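Local coordinates for protein xylan esterase 1 (Thermoanaerobacterium sp. 'JW/SL YS485', PDB 3FCY) that probably hydrolyses carboxylic esters, removing acetyl groups from xylan, as an alpha/beta hydrolase of carbohydrate esterase family 7, at residues H264-E267 and N268-F271. Sequence-based numbering, arbitrary orientation.
Sequences HERE and NEVF
The N-terminal turn of helix 267-274 is where R266, at the N-cap position, and E267 meet V270 and F271. Two successive i to i+4 backbone hydrogen bonds start the helix: V270 N donates to R266 O at 2.9 Å, and F271 N to E267 O at 3.0 Å, the latter almost straight (176°). The methyl CG2 of V270 also crowds the first carbonyl, 3.0 Å from R266 O. The side chains of R266 and E269 cross at about a right angle, and water 1 links them: it accepts from R266 NH1 (3.1 Å), in the guanidinium plane, and donates to E269 OE1 (2.7 Å). R266 NH1 and E269 OE1 are themselves 5.1 Å apart, so the opposite charges meet through the water, while R266 NH2 bonds to Y256 OH and F260 O of helix 251-260. The loop joining helix 251-260 to helix 267-274 is held by D261, whose carboxylate accepts from the backbone N of E265 and R266. CG of E267, anti to its backbone N (chi1 -178°), lies at the edge of the F271 ring, 3.8 Å from CD1. Beyond it the extended chain carries E267 OE1 to within 2.5 Å of H264 ND1, a short bond made on the anti side of the carboxylate and close to the imidazole plane. The H264 ring stacks on F257 of its own chain, and H264 NE2 bonds to D324 of a second subunit.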
# COMPACT_ATOMS: atom_id res chain seq x y z
N HIS A 264 -13.07 21.34 -16.53
CA HIS A 264 -12.00 22.19 -17.03
C HIS A 264 -12.41 23.24 -18.06
O HIS A 264 -11.74 23.42 -19.08
CB HIS A 264 -10.88 21.32 -17.61
CG HIS A 264 -10.05 20.64 -16.57
ND1 HIS A 264 -8.67 20.65 -16.59
CD2 HIS A 264 -10.40 19.95 -15.45
CE1 HIS A 264 -8.21 20.00 -15.54
NE2 HIS A 264 -9.24 19.56 -14.83
N GLU A 265 -13.49 23.95 -17.77
CA GLU A 265 -13.97 24.99 -18.66
C GLU A 265 -13.16 26.27 -18.49
O GLU A 265 -13.22 27.16 -19.33
CB GLU A 265 -15.46 25.26 -18.39
CG GLU A 265 -16.36 24.11 -18.81
CD GLU A 265 -17.82 24.35 -18.47
OE1 GLU A 265 -18.69 23.64 -19.03
OE2 GLU A 265 -18.10 25.24 -17.64
N ARG A 266 -12.40 26.35 -17.40
CA ARG A 266 -11.58 27.53 -17.13
C ARG A 266 -10.11 27.14 -16.97
O ARG A 266 -9.33 27.85 -16.35
CB ARG A 266 -12.06 28.22 -15.85
CG ARG A 266 -13.53 28.62 -15.89
CD ARG A 266 -13.97 29.33 -14.62
NE ARG A 266 -13.89 28.47 -13.44
CZ ARG A 266 -13.03 28.65 -12.44
NH1 ARG A 266 -12.15 29.64 -12.48
NH2 ARG A 266 -13.06 27.83 -11.39
N GLU A 267 -9.74 26.00 -17.55
CA GLU A 267 -8.38 25.48 -17.46
C GLU A 267 -7.27 26.48 -17.81
O GLU A 267 -6.38 26.73 -17.00
CB GLU A 267 -8.24 24.25 -18.34
CG GLU A 267 -6.87 23.60 -18.29
CD GLU A 267 -6.81 22.33 -19.09
OE1 GLU A 267 -7.57 21.39 -18.76
OE2 GLU A 267 -6.02 22.26 -20.06
N ASN A 268 -7.33 27.05 -19.01
CA ASN A 268 -6.31 28.00 -19.43
C ASN A 268 -6.21 29.21 -18.51
O ASN A 268 -5.12 29.69 -18.21
CB ASN A 268 -6.54 28.47 -20.87
CG ASN A 268 -5.41 29.34 -21.39
OD1 ASN A 268 -4.24 28.94 -21.35
ND2 ASN A 268 -5.74 30.53 -21.86
N GLU A 269 -7.36 29.71 -18.05
CA GLU A 269 -7.36 30.87 -17.16
C GLU A 269 -6.76 30.50 -15.80
O GLU A 269 -6.07 31.31 -15.18
CB GLU A 269 -8.78 31.38 -16.94
CG GLU A 269 -9.52 31.77 -18.20
CD GLU A 269 -10.85 32.43 -17.89
OE1 GLU A 269 -11.60 31.89 -17.05
OE2 GLU A 269 -11.16 33.49 -18.49
N VAL A 270 -7.04 29.28 -15.35
CA VAL A 270 -6.52 28.83 -14.07
C VAL A 270 -5.00 28.72 -14.10
O VAL A 270 -4.31 29.29 -13.25
CB VAL A 270 -7.12 27.45 -13.68
CG1 VAL A 270 -6.44 26.91 -12.43
CG2 VAL A 270 -8.61 27.61 -13.42
N PHE A 271 -4.47 27.99 -15.09
CA PHE A 271 -3.03 27.83 -15.19
C PHE A 271 -2.30 29.13 -15.55
O PHE A 271 -1.15 29.31 -15.16
CB PHE A 271 -2.68 26.72 -16.17
CG PHE A 271 -2.90 25.34 -15.62
CD1 PHE A 271 -3.93 24.54 -16.10
CD2 PHE A 271 -2.10 24.86 -14.59
CE1 PHE A 271 -4.16 23.27 -15.55
CE2 PHE A 271 -2.31 23.60 -14.04
CZ PHE A 271 -3.34 22.80 -14.52
O HOH W 1 -11.29 31.86 -14.39